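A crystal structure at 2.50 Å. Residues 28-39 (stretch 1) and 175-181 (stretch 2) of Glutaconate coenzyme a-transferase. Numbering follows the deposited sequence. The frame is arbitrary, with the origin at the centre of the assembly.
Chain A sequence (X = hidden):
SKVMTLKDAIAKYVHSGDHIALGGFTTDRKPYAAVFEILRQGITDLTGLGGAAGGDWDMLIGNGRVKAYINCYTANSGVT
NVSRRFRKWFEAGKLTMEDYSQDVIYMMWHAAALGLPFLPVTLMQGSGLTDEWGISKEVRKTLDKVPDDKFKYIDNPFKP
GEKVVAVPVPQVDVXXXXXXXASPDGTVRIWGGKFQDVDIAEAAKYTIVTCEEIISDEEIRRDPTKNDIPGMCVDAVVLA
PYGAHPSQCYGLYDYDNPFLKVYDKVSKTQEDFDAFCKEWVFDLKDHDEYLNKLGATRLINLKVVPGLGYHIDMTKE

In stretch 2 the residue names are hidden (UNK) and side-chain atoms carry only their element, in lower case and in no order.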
# COMPACT_ATOMS: atom_id res chain seq x y z
N ASP A 28 -17.92 18.80 0.16
CA ASP A 28 -17.07 17.62 -0.02
C ASP A 28 -17.53 16.77 -1.22
O ASP A 28 -18.68 16.32 -1.26
CB ASP A 28 -17.04 16.78 1.28
CG ASP A 28 -15.98 15.66 1.26
OD1 ASP A 28 -15.37 15.36 0.20
OD2 ASP A 28 -15.73 15.07 2.34
N ARG A 29 -16.63 16.57 -2.18
CA ARG A 29 -16.88 15.77 -3.38
C ARG A 29 -18.19 15.98 -4.18
O ARG A 29 -18.89 15.02 -4.48
CB ARG A 29 -16.67 14.28 -3.07
CG ARG A 29 -15.81 13.54 -4.14
CD ARG A 29 -15.72 12.03 -3.89
NE ARG A 29 -17.05 11.46 -3.74
CZ ARG A 29 -17.54 11.04 -2.57
NH1 ARG A 29 -16.79 11.10 -1.49
NH2 ARG A 29 -18.82 10.75 -2.43
N LYS A 30 -18.48 17.23 -4.54
CA LYS A 30 -19.66 17.58 -5.34
C LYS A 30 -19.31 17.56 -6.86
O LYS A 30 -18.23 17.99 -7.27
CB LYS A 30 -20.12 18.99 -4.97
CG LYS A 30 -21.51 19.09 -4.41
CD LYS A 30 -21.56 18.63 -2.99
CE LYS A 30 -22.97 18.66 -2.49
NZ LYS A 30 -23.82 17.76 -3.34
N PRO A 31 -20.22 17.08 -7.72
CA PRO A 31 -19.84 17.07 -9.14
C PRO A 31 -20.00 18.45 -9.83
O PRO A 31 -20.92 18.67 -10.64
CB PRO A 31 -20.78 16.02 -9.71
CG PRO A 31 -22.04 16.26 -8.89
CD PRO A 31 -21.50 16.39 -7.49
N TYR A 32 -19.05 19.36 -9.58
CA TYR A 32 -19.08 20.71 -10.16
C TYR A 32 -18.85 20.83 -11.66
O TYR A 32 -19.62 21.50 -12.34
CB TYR A 32 -18.15 21.66 -9.40
CG TYR A 32 -18.81 22.27 -8.19
CD1 TYR A 32 -19.71 23.31 -8.32
CD2 TYR A 32 -18.58 21.77 -6.92
CE1 TYR A 32 -20.36 23.82 -7.24
CE2 TYR A 32 -19.24 22.28 -5.83
CZ TYR A 32 -20.13 23.30 -6.00
OH TYR A 32 -20.85 23.79 -4.94
N ALA A 33 -17.82 20.19 -12.21
CA ALA A 33 -17.58 20.31 -13.66
C ALA A 33 -18.87 20.05 -14.42
O ALA A 33 -19.28 20.85 -15.25
CB ALA A 33 -16.50 19.35 -14.12
N ALA A 34 -19.56 18.98 -14.01
CA ALA A 34 -20.82 18.54 -14.60
C ALA A 34 -21.92 19.56 -14.39
O ALA A 34 -22.60 19.93 -15.34
CB ALA A 34 -21.24 17.21 -14.01
N VAL A 35 -22.14 19.99 -13.16
CA VAL A 35 -23.18 20.96 -12.90
C VAL A 35 -22.98 22.19 -13.79
O VAL A 35 -23.92 22.90 -14.12
CB VAL A 35 -23.25 21.34 -11.43
CG1 VAL A 35 -24.04 22.64 -11.21
CG2 VAL A 35 -23.91 20.22 -10.68
N PHE A 36 -21.75 22.39 -14.24
CA PHE A 36 -21.50 23.52 -15.11
C PHE A 36 -22.07 23.28 -16.49
O PHE A 36 -22.69 24.17 -17.05
CB PHE A 36 -20.01 23.84 -15.19
CG PHE A 36 -19.56 24.86 -14.19
CD1 PHE A 36 -20.27 25.04 -13.01
CD2 PHE A 36 -18.45 25.66 -14.44
CE1 PHE A 36 -19.89 26.02 -12.08
CE2 PHE A 36 -18.06 26.65 -13.52
CZ PHE A 36 -18.79 26.82 -12.34
N GLU A 37 -21.88 22.08 -17.02
CA GLU A 37 -22.36 21.72 -18.35
C GLU A 37 -23.91 21.65 -18.39
O GLU A 37 -24.54 22.03 -19.38
CB GLU A 37 -21.73 20.42 -18.81
CG GLU A 37 -21.92 20.16 -20.29
CD GLU A 37 -20.95 20.92 -21.19
OE1 GLU A 37 -19.98 21.54 -20.67
OE2 GLU A 37 -21.13 20.87 -22.43
N ILE A 38 -24.52 21.18 -17.32
CA ILE A 38 -25.96 21.13 -17.25
C ILE A 38 -26.44 22.56 -17.52
O ILE A 38 -27.18 22.81 -18.47
CB ILE A 38 -26.43 20.61 -15.87
CG1 ILE A 38 -26.32 19.09 -15.83
CG2 ILE A 38 -27.82 21.07 -15.57
CD1 ILE A 38 -26.58 18.47 -14.43
N LEU A 39 -25.95 23.52 -16.74
CA LEU A 39 -26.33 24.93 -16.93
C LEU A 39 -26.01 25.43 -18.33
O LEU A 39 -26.88 25.96 -19.05
CB LEU A 39 -25.60 25.82 -15.93
CG LEU A 39 -26.13 25.81 -14.52
CD1 LEU A 39 -25.35 26.79 -13.69
CD2 LEU A 39 -27.58 26.18 -14.54
N UNK A 175 -28.03 9.98 -12.44
CA UNK A 175 -27.25 10.14 -11.23
C UNK A 175 -25.89 10.66 -11.69
O UNK A 175 -25.32 10.13 -12.68
c UNK A 175 -27.08 8.84 -10.55
N UNK A 176 -25.42 11.75 -11.07
CA UNK A 176 -24.12 12.31 -11.43
C UNK A 176 -23.25 12.36 -10.18
O UNK A 176 -23.65 12.95 -9.17
c UNK A 176 -25.73 14.93 -13.77
c UNK A 176 -25.10 13.64 -13.33
c UNK A 176 -24.25 13.72 -12.05
c UNK A 176 -22.86 14.27 -12.39
N UNK A 177 -22.12 11.64 -10.23
CA UNK A 177 -21.18 11.57 -9.11
C UNK A 177 -19.70 11.79 -9.53
O UNK A 177 -19.30 11.50 -10.67
c UNK A 177 -21.30 10.22 -8.32
c UNK A 177 -20.71 9.06 -9.12
c UNK A 177 -22.74 9.92 -7.94
c UNK A 177 -20.96 7.72 -8.48
N UNK A 178 -18.88 12.29 -8.60
CA UNK A 178 -17.47 12.52 -8.91
C UNK A 178 -16.56 11.58 -8.12
O UNK A 178 -16.63 11.52 -6.90
c UNK A 178 -17.11 13.98 -8.61
c UNK A 178 -15.74 14.34 -9.07
n UNK A 178 -15.42 14.45 -10.40
n UNK A 178 -13.58 14.59 -9.33
c UNK A 178 -14.12 14.59 -10.54
c UNK A 178 -14.57 14.45 -8.40
N UNK A 179 -15.67 10.88 -8.79
CA UNK A 179 -14.81 9.94 -8.10
C UNK A 179 -13.34 10.14 -8.47
O UNK A 179 -13.03 10.80 -9.47
c UNK A 179 -15.24 8.55 -8.44
N UNK A 180 -12.43 9.53 -7.70
CA UNK A 180 -11.00 9.68 -7.96
C UNK A 180 -10.47 8.85 -9.10
O UNK A 180 -9.55 9.29 -9.80
c UNK A 180 -10.17 9.43 -6.71
o UNK A 180 -12.37 9.22 -5.18
n UNK A 180 -11.77 10.75 -3.68
c UNK A 180 -11.62 10.11 -4.81
c UNK A 180 -10.41 10.45 -5.62
N UNK A 181 -11.02 7.67 -9.31
CA UNK A 181 -10.56 6.81 -10.42
C UNK A 181 -11.71 5.99 -11.00
O UNK A 181 -12.65 5.61 -10.27
o UNK A 181 -7.83 4.86 -7.55
c UNK A 181 -7.43 5.43 -8.57
c UNK A 181 -9.46 5.85 -9.96
n UNK A 181 -6.27 5.15 -9.15
c UNK A 181 -8.29 6.47 -9.23

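Position 175 carries a single carbon beyond CA, and that carbon is out of reach of stretch 1. One carbon and nothing else makes it alanine, A175, an extended strand residue that contributes nothing to this contact.

Position 176 has four side-chain carbons, forked at the first, with one arm two carbons long. Its CA-to-CB bond points toward stretch 1. The short arm meets P31 and A34, and the tip of the long arm meets I38. Fork, count and all-carbon composition identify isoleucine, I176, with chi1 in the m well and chi2 in t. Its CG2 lies 3.8 Å from P31 CB and 3.7 Å from A34 CB, while its CD1 lies 3.7 Å from I38 CD1. The long arm thus runs along the helix to a residue one turn beyond A34, and the two branches meet different partners.

Position 177 repeats the same pattern, four carbons forked at the first with a two-carbon arm, but its CA-to-CB bond points away. Its side chain makes no close approach to stretch 1. This is again isoleucine, I177, now with chi1 in p. What does approach is backbone: P31 CB is 4.4 Å from I177 C.

Position 178 returns to the facing side. One carbon leads to a five-membered ring of three carbons and two nitrogens, and the CB of 178 packs 4.2 Å from P31 CA. Such a ring can only be histidine, H178. Its CA lies 5.1 Å from P31 CA, the closest CA pair between the stretches. Both ring nitrogens are hydrogen-bonded elsewhere in the structure. The carbonyl does more directed work: R29 NE donates a weak hydrogen bond to H178 O at 3.2 Å, weak because the angle at the hydrogen is only 121°. That oxygen sits at the edge of the guanidinium, near its plane.

Position 179 has one side-chain carbon, pointing away from stretch 1 and not in contact with it. It is alanine, A179.

Position 180, where the chain turns a corner, has three carbons in line, the third bearing one oxygen and one nitrogen. CA-to-CB points sideways, yet the end comes near the R29 side chain. A carboxamide at that length makes it glutamine, Q180, with NE2 4.2 Å from R29 CD.

Position 181 has the same composition, three carbons ending in an oxygen and a nitrogen, and is out of reach of stretch 1. It is glutamine, Q181.

The rule here is alternation. On the strand, 176 and 178 face stretch 1 while 177 and 179 turn away. Stretch 1 answers with P31 at the N-cap, then A34 and I38 at helical spacing, so one isoleucine can lie along all three. A34 CB lies against I176 CG2, 3.7 Å away, and R29, its side chain reaching the strand at H178 O, adds a weak polar tie to the strand backbone. Packing carries most of this contact, which buries 358 Å² in total.

Stretch 2 175-181: AIIHAQQ
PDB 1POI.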